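Local coordinates for cytolethal distending toxin subunit A (Haemophilus ducreyi, PDB 1SR4), which probably pairs with CdtC in a lectin-like heterodimer required for delivery of the genotoxic CdtB subunit to host cells, at residues W81-P86 with Y173-L178; Y165-T170 with S188-W193; L70-A75 with G94-W99; Y124-I129 with Q159-T164. All coordinates share one frame; numbering follows the deposited sequence.

Overall arrangement
All four contacts lie in the beta-trefoil of the ricin B-type lectin class. Interaction 3 is buried near the centre of the chain, and interaction 1, also buried, shares with it the two-stranded sheet of 69-73 and 82-86. Interactions 1 and 4 likewise both reach the sheet of 162-165 and 176-179. Interactions 2 and 4 are partly buried and lie farther out. Their chemistry follows their place: aromatic rings, one good and one weak backbone bond and water in interaction 1; an indole N-H and aliphatic groups in interaction 3; a buried tyrosine bonded through backbone and hydroxyl in interaction 2; and, in interaction 4, an amide and guanidinium network on an exposed turn beside one apolar pair.

Interaction 1. Residues W81-P86 with Y173-L178; sequences WLWAYP and YSTVTL
Strand 82-86 and the segment leading into strand 176-178 run roughly antiparallel, the short strand axes 131° apart, and meet in a single hydrogen-bonded bridge between Ala-84 and Ser-174. Ser-174 N gives Ala-84 O a straight bond of 2.9 Å in the carbonyl plane, while the return bond from Ala-84 N to Ser-174 O is weak at 3.3 Å. Beyond the bridge the backbones diverge and water fills in: one water bridges Leu-82 O and Val-176 O, and a second accepts from Val-176 N and also lies within bonding distance of Leu-82 O. The backbone places Tyr-173 CB over the centre of the Tyr-85 ring, 3.8 Å from the centroid, as a CH-pi contact. With CG in the crowded position between the backbone N and the carbonyl carbon (chi1 55°), the Tyr-173 ring lies alongside its neighbours: CD1 is 3.6 Å from Trp-83 CE3, and CD2 is 3.7 Å from Tyr-85 CZ, with both ring pairs oblique. Thr-175 OG1 comes to the rim of the Trp-83 indole near its plane, 3.8 Å from CZ3. The buried Val-176 packs CG2 on Ala-84 CB at 4.0 Å. Trp-83, Tyr-85 and Tyr-173 thus form an aromatic cluster in the beta-trefoil; the first two belong to the region inferred to mediate binding to target cells.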
loop_
_atom_site.group_PDB
_atom_site.type_symbol
_atom_site.label_atom_id
_atom_site.label_comp_id
_atom_site.label_asym_id
_atom_site.label_seq_id
_atom_site.Cartn_x
_atom_site.Cartn_y
_atom_site.Cartn_z
ATOM N N TRP A 81 28.631 -3.315 -11.645
ATOM C CA TRP A 81 27.555 -4.238 -11.347
ATOM C C TRP A 81 26.938 -4.019 -9.969
ATOM O O TRP A 81 27.609 -3.625 -9.017
ATOM C CB TRP A 81 28.036 -5.698 -11.375
ATOM C CG TRP A 81 28.579 -6.221 -12.662
ATOM C CD1 TRP A 81 29.871 -6.614 -12.906
ATOM C CD2 TRP A 81 27.842 -6.496 -13.863
ATOM N NE1 TRP A 81 29.978 -7.120 -14.184
ATOM C CE2 TRP A 81 28.751 -7.061 -14.792
ATOM C CE3 TRP A 81 26.506 -6.322 -14.246
ATOM C CZ2 TRP A 81 28.362 -7.460 -16.081
ATOM C CZ3 TRP A 81 26.118 -6.715 -15.527
ATOM C CH2 TRP A 81 27.049 -7.280 -16.429
ATOM N N LEU A 82 25.651 -4.318 -9.891
ATOM C CA LEU A 82 24.897 -4.250 -8.653
ATOM C C LEU A 82 24.949 -5.661 -8.098
ATOM O O LEU A 82 25.082 -6.620 -8.852
ATOM C CB LEU A 82 23.436 -3.875 -8.943
ATOM C CG LEU A 82 22.966 -2.439 -8.719
ATOM C CD1 LEU A 82 24.021 -1.420 -9.122
ATOM C CD2 LEU A 82 21.658 -2.238 -9.455
ATOM N N TRP A 83 24.824 -5.777 -6.782
ATOM C CA TRP A 83 24.824 -7.051 -6.082
ATOM C C TRP A 83 23.710 -6.971 -5.038
ATOM O O TRP A 83 22.974 -5.992 -4.992
ATOM C CB TRP A 83 26.164 -7.238 -5.351
ATOM C CG TRP A 83 27.330 -7.302 -6.291
ATOM C CD1 TRP A 83 28.002 -6.254 -6.848
ATOM C CD2 TRP A 83 27.889 -8.490 -6.863
ATOM N NE1 TRP A 83 28.948 -6.721 -7.742
ATOM C CE2 TRP A 83 28.894 -8.089 -7.767
ATOM C CE3 TRP A 83 27.630 -9.860 -6.696
ATOM C CZ2 TRP A 83 29.648 -9.014 -8.515
ATOM C CZ3 TRP A 83 28.379 -10.781 -7.438
ATOM C CH2 TRP A 83 29.372 -10.350 -8.336
ATOM N N ALA A 84 23.582 -8.000 -4.212
ATOM C CA ALA A 84 22.595 -7.973 -3.143
ATOM C C ALA A 84 23.260 -8.467 -1.848
ATOM O O ALA A 84 23.709 -9.617 -1.759
ATOM C CB ALA A 84 21.410 -8.830 -3.490
ATOM N N TYR A 85 23.332 -7.567 -0.866
ATOM C CA TYR A 85 23.913 -7.843 0.446
ATOM C C TYR A 85 22.878 -7.558 1.515
ATOM O O TYR A 85 22.135 -6.581 1.411
ATOM C CB TYR A 85 25.073 -6.883 0.765
ATOM C CG TYR A 85 26.408 -7.138 0.110
ATOM C CD1 TYR A 85 27.496 -7.591 0.867
ATOM C CD2 TYR A 85 26.618 -6.831 -1.237
ATOM C CE1 TYR A 85 28.764 -7.719 0.296
ATOM C CE2 TYR A 85 27.870 -6.959 -1.812
ATOM C CZ TYR A 85 28.937 -7.398 -1.041
ATOM O OH TYR A 85 30.176 -7.488 -1.616
ATOM N N PRO A 86 22.790 -8.415 2.539
ATOM C CA PRO A 86 21.812 -8.113 3.581
ATOM C C PRO A 86 22.409 -6.965 4.413
ATOM O O PRO A 86 23.628 -6.741 4.423
ATOM C CB PRO A 86 21.736 -9.415 4.379
ATOM C CG PRO A 86 23.117 -9.998 4.219
ATOM C CD PRO A 86 23.401 -9.745 2.747
ATOM N N TYR A 173 27.104 -12.101 -0.216
ATOM C CA TYR A 173 26.124 -11.634 -1.168
ATOM C C TYR A 173 25.523 -12.653 -2.098
ATOM O O TYR A 173 26.060 -13.758 -2.297
ATOM C CB TYR A 173 26.804 -10.594 -2.042
ATOM C CG TYR A 173 28.065 -11.167 -2.677
ATOM C CD1 TYR A 173 28.003 -11.952 -3.839
ATOM C CD2 TYR A 173 29.315 -10.963 -2.087
ATOM C CE1 TYR A 173 29.168 -12.519 -4.397
ATOM C CE2 TYR A 173 30.478 -11.522 -2.630
ATOM C CZ TYR A 173 30.400 -12.293 -3.782
ATOM O OH TYR A 173 31.555 -12.807 -4.321
ATOM N N SER A 174 24.421 -12.223 -2.707
ATOM C CA SER A 174 23.737 -13.000 -3.716
ATOM C C SER A 174 24.191 -12.342 -5.012
ATOM O O SER A 174 24.381 -11.120 -5.067
ATOM C CB SER A 174 22.217 -12.878 -3.574
ATOM O OG SER A 174 21.745 -13.706 -2.522
ATOM N N THR A 175 24.399 -13.148 -6.042
ATOM C CA THR A 175 24.810 -12.649 -7.354
ATOM C C THR A 175 23.521 -12.324 -8.081
ATOM O O THR A 175 22.594 -13.132 -8.098
ATOM C CB THR A 175 25.596 -13.739 -8.110
ATOM O OG1 THR A 175 26.697 -14.151 -7.289
ATOM C CG2 THR A 175 26.128 -13.224 -9.454
ATOM N N VAL A 176 23.461 -11.142 -8.679
ATOM C CA VAL A 176 22.254 -10.684 -9.365
ATOM C C VAL A 176 22.385 -10.770 -10.885
ATOM O O VAL A 176 23.284 -10.184 -11.473
ATOM C CB VAL A 176 21.941 -9.233 -8.950
ATOM C CG1 VAL A 176 20.651 -8.761 -9.602
ATOM C CG2 VAL A 176 21.839 -9.144 -7.408
ATOM N N THR A 177 21.471 -11.491 -11.517
ATOM C CA THR A 177 21.529 -11.663 -12.959
ATOM C C THR A 177 20.162 -11.431 -13.567
ATOM O O THR A 177 19.196 -11.142 -12.856
ATOM C CB THR A 177 21.963 -13.106 -13.316
ATOM O OG1 THR A 177 21.040 -14.035 -12.730
ATOM C CG2 THR A 177 23.362 -13.418 -12.769
ATOM N N LEU A 178 20.092 -11.560 -14.889
ATOM C CA LEU A 178 18.839 -11.435 -15.616
ATOM C C LEU A 178 18.634 -12.763 -16.346
ATOM O O LEU A 178 19.556 -13.271 -16.985
ATOM C CB LEU A 178 18.917 -10.304 -16.636
ATOM C CG LEU A 178 18.911 -8.893 -16.057
ATOM C CD1 LEU A 178 19.083 -7.870 -17.173
ATOM C CD2 LEU A 178 17.582 -8.678 -15.324
HETATM O O HOH W 1 23.961 -7.495 -11.515
HETATM O O HOH W 2 25.692 -9.317 -9.117
#

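Interaction 2. Residues Y165-T170 with S188-W193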
loop_
_atom_site.group_PDB
_atom_site.type_symbol
_atom_site.label_atom_id
_atom_site.label_comp_id
_atom_site.label_asym_id
_atom_site.label_seq_id
_atom_site.Cartn_x
_atom_site.Cartn_y
_atom_site.Cartn_z
ATOM N N TYR A 165 18.454 -14.096 -8.523
ATOM C CA TYR A 165 19.540 -14.153 -7.546
ATOM C C TYR A 165 19.536 -15.500 -6.839
ATOM O O TYR A 165 18.547 -16.223 -6.885
ATOM C CB TYR A 165 19.384 -13.037 -6.501
ATOM C CG TYR A 165 18.125 -13.172 -5.677
ATOM C CD1 TYR A 165 18.143 -13.806 -4.426
ATOM C CD2 TYR A 165 16.911 -12.693 -6.164
ATOM C CE1 TYR A 165 16.968 -13.958 -3.680
ATOM C CE2 TYR A 165 15.733 -12.835 -5.437
ATOM C CZ TYR A 165 15.760 -13.468 -4.201
ATOM O OH TYR A 165 14.572 -13.634 -3.517
ATOM N N ASN A 166 20.647 -15.825 -6.184
ATOM C CA ASN A 166 20.741 -17.071 -5.442
ATOM C C ASN A 166 20.514 -16.787 -3.959
ATOM O O ASN A 166 21.322 -16.126 -3.328
ATOM C CB ASN A 166 22.131 -17.696 -5.622
ATOM C CG ASN A 166 23.262 -16.712 -5.315
ATOM O OD1 ASN A 166 23.319 -15.603 -5.872
ATOM N ND2 ASN A 166 24.175 -17.118 -4.433
ATOM N N PRO A 167 19.400 -17.269 -3.399
ATOM C CA PRO A 167 19.091 -17.065 -1.984
ATOM C C PRO A 167 20.243 -17.620 -1.135
ATOM O O PRO A 167 20.742 -16.944 -0.234
ATOM C CB PRO A 167 17.814 -17.879 -1.793
ATOM C CG PRO A 167 17.111 -17.706 -3.098
ATOM C CD PRO A 167 18.252 -17.863 -4.114
ATOM N N VAL A 168 20.662 -18.852 -1.436
ATOM C CA VAL A 168 21.752 -19.485 -0.697
ATOM C C VAL A 168 23.110 -19.044 -1.237
ATOM O O VAL A 168 23.348 -19.042 -2.450
ATOM C CB VAL A 168 21.647 -21.038 -0.756
ATOM C CG1 VAL A 168 22.876 -21.677 -0.140
ATOM C CG2 VAL A 168 20.405 -21.499 -0.003
ATOM N N SER A 169 23.991 -18.643 -0.328
ATOM C CA SER A 169 25.317 -18.210 -0.734
ATOM C C SER A 169 26.403 -18.568 0.275
ATOM O O SER A 169 26.180 -18.525 1.489
ATOM C CB SER A 169 25.340 -16.698 -0.964
ATOM O OG SER A 169 26.615 -16.300 -1.415
ATOM N N THR A 170 27.579 -18.919 -0.238
ATOM C CA THR A 170 28.700 -19.242 0.633
ATOM C C THR A 170 29.440 -17.952 0.965
ATOM O O THR A 170 30.449 -17.958 1.670
ATOM C CB THR A 170 29.692 -20.235 -0.032
ATOM O OG1 THR A 170 30.071 -19.746 -1.320
ATOM C CG2 THR A 170 29.060 -21.605 -0.175
ATOM N N SER A 188 19.027 -21.944 -5.236
ATOM C CA SER A 188 20.070 -21.392 -6.104
ATOM C C SER A 188 19.559 -20.412 -7.142
ATOM O O SER A 188 20.338 -19.835 -7.888
ATOM C CB SER A 188 20.799 -22.524 -6.846
ATOM O OG SER A 188 19.919 -23.176 -7.764
ATOM N N ARG A 189 18.253 -20.218 -7.201
ATOM C CA ARG A 189 17.691 -19.333 -8.216
ATOM C C ARG A 189 16.290 -18.889 -7.789
ATOM O O ARG A 189 15.361 -19.696 -7.754
ATOM C CB ARG A 189 17.635 -20.095 -9.549
ATOM C CG ARG A 189 17.016 -19.327 -10.706
ATOM C CD ARG A 189 17.173 -20.075 -12.045
ATOM N NE ARG A 189 16.762 -19.222 -13.161
ATOM C CZ ARG A 189 15.505 -19.063 -13.556
ATOM N NH1 ARG A 189 14.530 -19.717 -12.939
ATOM N NH2 ARG A 189 15.214 -18.210 -14.540
ATOM N N ASP A 190 16.149 -17.611 -7.460
ATOM C CA ASP A 190 14.862 -17.079 -7.006
ATOM C C ASP A 190 14.645 -15.760 -7.742
ATOM O O ASP A 190 15.614 -15.064 -8.075
ATOM C CB ASP A 190 14.933 -16.841 -5.502
ATOM C CG ASP A 190 13.564 -16.684 -4.843
ATOM O OD1 ASP A 190 12.632 -16.071 -5.410
ATOM O OD2 ASP A 190 13.436 -17.152 -3.702
ATOM N N GLN A 191 13.390 -15.426 -8.025
ATOM C CA GLN A 191 13.113 -14.179 -8.720
ATOM C C GLN A 191 12.123 -13.324 -7.944
ATOM O O GLN A 191 11.598 -12.344 -8.483
ATOM C CB GLN A 191 12.570 -14.441 -10.136
ATOM C CG GLN A 191 13.531 -15.193 -11.051
ATOM C CD GLN A 191 12.985 -15.355 -12.462
ATOM O OE1 GLN A 191 11.783 -15.577 -12.652
ATOM N NE2 GLN A 191 13.866 -15.261 -13.461
ATOM N N THR A 192 11.855 -13.671 -6.686
ATOM C CA THR A 192 10.908 -12.853 -5.926
ATOM C C THR A 192 11.629 -11.874 -5.011
ATOM O O THR A 192 12.609 -12.215 -4.340
ATOM C CB THR A 192 9.902 -13.711 -5.090
ATOM O OG1 THR A 192 10.601 -14.696 -4.347
ATOM C CG2 THR A 192 8.924 -14.433 -6.000
ATOM N N TRP A 193 11.115 -10.647 -5.006
ATOM C CA TRP A 193 11.647 -9.540 -4.224
ATOM C C TRP A 193 10.550 -8.892 -3.406
ATOM O O TRP A 193 9.379 -8.960 -3.788
ATOM C CB TRP A 193 12.202 -8.474 -5.168
ATOM C CG TRP A 193 13.401 -8.914 -5.954
ATOM C CD1 TRP A 193 13.419 -9.586 -7.155
ATOM C CD2 TRP A 193 14.764 -8.720 -5.574
ATOM N NE1 TRP A 193 14.731 -9.817 -7.540
ATOM C CE2 TRP A 193 15.569 -9.296 -6.583
ATOM C CE3 TRP A 193 15.384 -8.113 -4.471
ATOM C CZ2 TRP A 193 16.973 -9.281 -6.520
ATOM C CZ3 TRP A 193 16.780 -8.098 -4.412
ATOM C CH2 TRP A 193 17.553 -8.681 -5.433
#
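Tyr-165 holds CG in the crowded position between its backbone N and carbonyl carbon (chi1 63°), and Asp-190 turns CG anti to its N (chi1 -163°), so the two side chains run side by side; their ring and carboxylate planes are 8° apart. Here, in the beta-trefoil, the end of strand 162-165 meets strand 189-196 in a single antiparallel hydrogen-bonded bridge: Tyr-165 N to Asp-190 O, 3.0 Å, and Asp-190 N to Tyr-165 O, 2.8 Å. Asp-190 CB sits over one face of the tyrosine ring, offset toward the rim, and Pro-167 crosses Asp-190 at about a right angle, its CG 3.4 Å from Asp-190 CB. Tyr-165 CE2 lies over a face of the Trp-193 indole, although the rings are oblique overall. Asp-190 OD1 makes an Asx turn with Thr-192 N and also accepts from Thr-192 OG1, while OD2 bonds Gln-66 NE2. Tyr-165 OH, which is also hydrogen-bonded to Gln-66 N, donates in the carbonyl plane to Thr-192 O at 2.6 Å.

Interaction 3. Residues L70-A75 with G94-W99; sequences LLTVWA and GNIRNW
Trp-99 NE1 points its N-H almost straight at Leu-71 O, 3.0 Å away with an angle of 173° at the hydrogen. The oxygen lies in the indole plane, but the nitrogen stands 50° out of the carbonyl plane. A water donates to the same Leu-71 O and to Arg-97 O, both at 2.8 Å, so the strand carbonyl is gripped twice and tied to the 3-10 turn. On the six-membered ring of the indole, CH2 meets Val-73 CG2 at 3.9 Å, the two side chains crossing at about a right angle. Ile-96, with CG1 in the crowded position between N and the carbonyl carbon, packs CB to CB on Val-73 at 4.1 Å and sends CD1 to Val-73 O. Thr-72 lies alongside Arg-97; its OG1, anti to the backbone N, donates to Val-73 O on a lone pair and rests 3.2 Å from Arg-97 CG. Farther out, Arg-97 bends at chi3 (-61°) so that NE donates in plane to a lone pair of Gly-94 O at 2.9 Å, closing the arginine back over its own 3-10 segment. Its NH1 bonds Asn-87 OD1 and Ser-90 OG, and Asn-114 ND2 bonds Ile-96 O. The contact thus joins strand 69-73, which pairs with 82-86, to the 3-10 segment 95-97 entering strand 99-103; strand 110-114 packs against Val-73 and Trp-99.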
loop_
_atom_site.group_PDB
_atom_site.type_symbol
_atom_site.label_atom_id
_atom_site.label_comp_id
_atom_site.label_asym_id
_atom_site.label_seq_id
_atom_site.Cartn_x
_atom_site.Cartn_y
_atom_site.Cartn_z
ATOM N N LEU A 70 19.738 -7.133 0.092
ATOM C CA LEU A 70 19.203 -5.914 -0.522
ATOM C C LEU A 70 19.951 -5.546 -1.818
ATOM O O LEU A 70 21.182 -5.557 -1.847
ATOM C CB LEU A 70 19.333 -4.766 0.489
ATOM C CG LEU A 70 18.908 -5.081 1.932
ATOM C CD1 LEU A 70 19.427 -3.978 2.888
ATOM C CD2 LEU A 70 17.404 -5.206 2.000
ATOM N N LEU A 71 19.213 -5.247 -2.891
ATOM C CA LEU A 71 19.857 -4.856 -4.139
ATOM C C LEU A 71 20.678 -3.605 -3.816
ATOM O O LEU A 71 20.148 -2.628 -3.282
ATOM C CB LEU A 71 18.825 -4.506 -5.203
ATOM C CG LEU A 71 19.501 -4.152 -6.543
ATOM C CD1 LEU A 71 20.163 -5.420 -7.172
ATOM C CD2 LEU A 71 18.464 -3.569 -7.498
ATOM N N THR A 72 21.960 -3.620 -4.155
ATOM C CA THR A 72 22.794 -2.474 -3.826
ATOM C C THR A 72 23.978 -2.228 -4.755
ATOM O O THR A 72 24.464 -3.129 -5.449
ATOM C CB THR A 72 23.362 -2.647 -2.405
ATOM O OG1 THR A 72 24.146 -1.515 -2.048
ATOM C CG2 THR A 72 24.231 -3.898 -2.335
ATOM N N VAL A 73 24.402 -0.972 -4.773
ATOM C CA VAL A 73 25.589 -0.568 -5.501
ATOM C C VAL A 73 26.706 -1.164 -4.644
ATOM O O VAL A 73 26.534 -1.330 -3.430
ATOM C CB VAL A 73 25.742 0.976 -5.472
ATOM C CG1 VAL A 73 27.211 1.378 -5.770
ATOM C CG2 VAL A 73 24.770 1.615 -6.458
ATOM N N TRP A 74 27.819 -1.556 -5.253
ATOM C CA TRP A 74 28.942 -2.043 -4.454
ATOM C C TRP A 74 30.098 -1.103 -4.847
ATOM O O TRP A 74 30.446 -0.211 -4.081
ATOM C CB TRP A 74 29.287 -3.507 -4.750
ATOM C CG TRP A 74 30.431 -3.970 -3.917
ATOM C CD1 TRP A 74 30.482 -4.037 -2.548
ATOM C CD2 TRP A 74 31.726 -4.353 -4.383
ATOM N NE1 TRP A 74 31.735 -4.434 -2.136
ATOM C CE2 TRP A 74 32.518 -4.635 -3.241
ATOM C CE3 TRP A 74 32.301 -4.482 -5.655
ATOM C CZ2 TRP A 74 33.856 -5.039 -3.338
ATOM C CZ3 TRP A 74 33.638 -4.884 -5.750
ATOM C CH2 TRP A 74 34.396 -5.156 -4.598
ATOM N N ALA A 75 30.657 -1.277 -6.047
ATOM C CA ALA A 75 31.725 -0.381 -6.519
ATOM C C ALA A 75 30.993 0.902 -6.890
ATOM O O ALA A 75 30.033 0.881 -7.672
ATOM C CB ALA A 75 32.438 -0.974 -7.750
ATOM N N GLY A 94 26.160 2.156 3.876
ATOM C CA GLY A 94 25.406 3.389 3.978
ATOM C C GLY A 94 24.239 3.456 2.995
ATOM O O GLY A 94 23.698 2.429 2.551
ATOM N N ASN A 95 23.862 4.671 2.629
ATOM C CA ASN A 95 22.711 4.889 1.757
ATOM C C ASN A 95 22.808 4.472 0.275
ATOM O O ASN A 95 21.865 4.726 -0.498
ATOM C CB ASN A 95 22.269 6.360 1.874
ATOM C CG ASN A 95 21.907 6.757 3.307
ATOM O OD1 ASN A 95 21.738 5.901 4.185
ATOM N ND2 ASN A 95 21.770 8.065 3.547
ATOM N N ILE A 96 23.912 3.838 -0.137
ATOM C CA ILE A 96 24.007 3.383 -1.523
ATOM C C ILE A 96 23.103 2.143 -1.666
ATOM O O ILE A 96 22.903 1.615 -2.772
ATOM C CB ILE A 96 25.446 2.976 -1.919
ATOM C CG1 ILE A 96 25.891 1.747 -1.117
ATOM C CG2 ILE A 96 26.396 4.153 -1.710
ATOM C CD1 ILE A 96 27.247 1.168 -1.563
ATOM N N ARG A 97 22.557 1.696 -0.533
ATOM C CA ARG A 97 21.665 0.525 -0.491
ATOM C C ARG A 97 20.181 0.877 -0.650
ATOM O O ARG A 97 19.344 -0.012 -0.823
ATOM C CB ARG A 97 21.863 -0.213 0.830
ATOM C CG ARG A 97 23.255 -0.822 0.986
ATOM C CD ARG A 97 23.441 -1.375 2.395
ATOM N NE ARG A 97 23.318 -0.311 3.387
ATOM C CZ ARG A 97 23.187 -0.532 4.691
ATOM N NH1 ARG A 97 23.173 -1.779 5.165
ATOM N NH2 ARG A 97 23.032 0.492 5.520
ATOM N N ASN A 98 19.865 2.170 -0.598
ATOM C CA ASN A 98 18.492 2.657 -0.706
ATOM C C ASN A 98 18.195 3.275 -2.056
ATOM O O ASN A 98 19.044 3.926 -2.646
ATOM C CB ASN A 98 18.194 3.702 0.391
ATOM C CG ASN A 98 18.365 3.142 1.781
ATOM O OD1 ASN A 98 17.904 2.038 2.070
ATOM N ND2 ASN A 98 19.027 3.897 2.656
ATOM N N TRP A 99 16.959 3.094 -2.512
ATOM C CA TRP A 99 16.537 3.605 -3.797
ATOM C C TRP A 99 15.201 4.313 -3.701
ATOM O O TRP A 99 14.385 4.017 -2.821
ATOM C CB TRP A 99 16.378 2.455 -4.798
ATOM C CG TRP A 99 17.579 1.558 -4.907
ATOM C CD1 TRP A 99 17.875 0.480 -4.121
ATOM C CD2 TRP A 99 18.639 1.671 -5.860
ATOM N NE1 TRP A 99 19.062 -0.091 -4.532
ATOM C CE2 TRP A 99 19.548 0.619 -5.601
ATOM C CE3 TRP A 99 18.907 2.561 -6.913
ATOM C CZ2 TRP A 99 20.710 0.424 -6.358
ATOM C CZ3 TRP A 99 20.068 2.368 -7.672
ATOM C CH2 TRP A 99 20.952 1.303 -7.386
HETATM O O HOH W 3 17.822 -2.167 -1.823
#

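Interaction 4. Residues Y124-I129 with Q159-T164; sequences YGNGLI and QGRCVT
Arg-161 leaves the backbone with CG anti to its carbonyl carbon and bends at chi3 (-67°), bringing the guanidinium edge to the type II' turn Tyr-124 to Gly-127, which links the hairpin strands 120-124 and 127-131 of this beta-trefoil. NH2 donates to Asn-126 OD1 at 2.8 Å, nearly straight at 173°, in the guanidinium plane and on a lone pair of the amide oxygen; the amide and guanidinium planes stand 69° apart. Gln-159, extended beyond CG, lies on the same edge: its OE1 takes a side-on grip from Arg-161 NE and NH2, both 2.8 Å away, which fixes the rotation of both groups. With OE1 held there, the NE2 end of the amide is turned toward the hairpin. The turn is thus held by two side chains that also hold each other, while Leu-178 packs on both. One residue past the turn, the buried Leu-128 crosses Val-163 at about a right angle, CD1 to CG1 3.9 Å; the neighbouring Cys-162 is locked to Cys-181 by a disulfide. At the turn itself Gln-159 NE2 donates to Gly-125 O at 2.7 Å, in the carbonyl plane and on a lone pair.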
loop_
_atom_site.group_PDB
_atom_site.type_symbol
_atom_site.label_atom_id
_atom_site.label_comp_id
_atom_site.label_asym_id
_atom_site.label_seq_id
_atom_site.Cartn_x
_atom_site.Cartn_y
_atom_site.Cartn_z
ATOM N N TYR A 124 21.861 -4.446 -18.025
ATOM C CA TYR A 124 23.033 -4.479 -18.901
ATOM C C TYR A 124 23.609 -5.894 -18.951
ATOM O O TYR A 124 23.868 -6.505 -17.902
ATOM C CB TYR A 124 24.103 -3.511 -18.399
ATOM C CG TYR A 124 25.402 -3.672 -19.149
ATOM C CD1 TYR A 124 25.555 -3.141 -20.430
ATOM C CD2 TYR A 124 26.432 -4.452 -18.628
ATOM C CE1 TYR A 124 26.698 -3.395 -21.179
ATOM C CE2 TYR A 124 27.579 -4.714 -19.359
ATOM C CZ TYR A 124 27.706 -4.184 -20.639
ATOM O OH TYR A 124 28.824 -4.459 -21.391
ATOM N N GLY A 125 23.810 -6.419 -20.164
ATOM C CA GLY A 125 24.339 -7.764 -20.297
ATOM C C GLY A 125 23.459 -8.735 -19.520
ATOM O O GLY A 125 22.235 -8.717 -19.678
ATOM N N ASN A 126 24.066 -9.587 -18.694
ATOM C CA ASN A 126 23.301 -10.546 -17.900
ATOM C C ASN A 126 23.090 -10.111 -16.453
ATOM O O ASN A 126 22.966 -10.958 -15.576
ATOM C CB ASN A 126 23.981 -11.914 -17.880
ATOM C CG ASN A 126 24.067 -12.545 -19.255
ATOM O OD1 ASN A 126 23.206 -12.332 -20.103
ATOM N ND2 ASN A 126 25.110 -13.331 -19.476
ATOM N N GLY A 127 23.049 -8.807 -16.198
ATOM C CA GLY A 127 22.850 -8.335 -14.833
ATOM C C GLY A 127 22.351 -6.906 -14.759
ATOM O O GLY A 127 21.707 -6.415 -15.676
ATOM N N LEU A 128 22.659 -6.229 -13.663
ATOM C CA LEU A 128 22.235 -4.853 -13.487
ATOM C C LEU A 128 23.445 -4.008 -13.128
ATOM O O LEU A 128 24.357 -4.492 -12.487
ATOM C CB LEU A 128 21.215 -4.747 -12.339
ATOM C CG LEU A 128 19.877 -5.493 -12.425
ATOM C CD1 LEU A 128 19.139 -5.334 -11.086
ATOM C CD2 LEU A 128 19.029 -4.941 -13.590
ATOM N N ILE A 129 23.441 -2.745 -13.544
ATOM C CA ILE A 129 24.517 -1.821 -13.191
ATOM C C ILE A 129 23.779 -0.568 -12.764
ATOM O O ILE A 129 22.554 -0.576 -12.703
ATOM C CB ILE A 129 25.409 -1.470 -14.412
ATOM C CG1 ILE A 129 24.576 -0.748 -15.479
ATOM C CG2 ILE A 129 26.076 -2.734 -14.957
ATOM C CD1 ILE A 129 25.387 -0.264 -16.692
ATOM N N GLN A 159 15.125 -5.838 -21.849
ATOM C CA GLN A 159 15.543 -7.217 -22.106
ATOM C C GLN A 159 14.432 -8.247 -22.113
ATOM O O GLN A 159 14.551 -9.283 -22.756
ATOM C CB GLN A 159 16.605 -7.663 -21.092
ATOM C CG GLN A 159 17.936 -6.968 -21.282
ATOM C CD GLN A 159 19.077 -7.719 -20.629
ATOM O OE1 GLN A 159 18.967 -8.915 -20.362
ATOM N NE2 GLN A 159 20.189 -7.027 -20.386
ATOM N N GLY A 160 13.356 -7.975 -21.394
ATOM C CA GLY A 160 12.287 -8.947 -21.334
ATOM C C GLY A 160 12.707 -10.075 -20.410
ATOM O O GLY A 160 12.170 -11.178 -20.498
ATOM N N ARG A 161 13.677 -9.810 -19.528
ATOM C CA ARG A 161 14.168 -10.830 -18.599
ATOM C C ARG A 161 13.997 -10.348 -17.151
ATOM O O ARG A 161 13.928 -9.153 -16.901
ATOM C CB ARG A 161 15.639 -11.143 -18.887
ATOM C CG ARG A 161 15.870 -11.787 -20.262
ATOM C CD ARG A 161 17.214 -12.520 -20.327
ATOM N NE ARG A 161 18.371 -11.625 -20.253
ATOM C CZ ARG A 161 19.630 -12.058 -20.177
ATOM N NH1 ARG A 161 19.878 -13.358 -20.164
ATOM N NH2 ARG A 161 20.639 -11.206 -20.119
ATOM N N CYS A 162 13.937 -11.281 -16.209
ATOM C CA CYS A 162 13.733 -10.941 -14.810
ATOM C C CYS A 162 14.977 -10.989 -13.935
ATOM O O CYS A 162 15.889 -11.787 -14.159
ATOM C CB CYS A 162 12.632 -11.846 -14.244
ATOM S SG CYS A 162 11.001 -11.347 -14.890
ATOM N N VAL A 163 14.995 -10.117 -12.931
ATOM C CA VAL A 163 16.108 -10.017 -11.988
ATOM C C VAL A 163 16.111 -11.280 -11.126
ATOM O O VAL A 163 15.167 -11.559 -10.384
ATOM C CB VAL A 163 15.957 -8.754 -11.130
ATOM C CG1 VAL A 163 17.139 -8.611 -10.171
ATOM C CG2 VAL A 163 15.846 -7.538 -12.057
ATOM N N THR A 164 17.201 -12.031 -11.234
ATOM C CA THR A 164 17.376 -13.319 -10.568
ATOM C C THR A 164 18.546 -13.303 -9.592
ATOM O O THR A 164 19.531 -12.597 -9.811
ATOM C CB THR A 164 17.653 -14.387 -11.660
ATOM O OG1 THR A 164 16.652 -14.272 -12.678
ATOM C CG2 THR A 164 17.665 -15.803 -11.084
#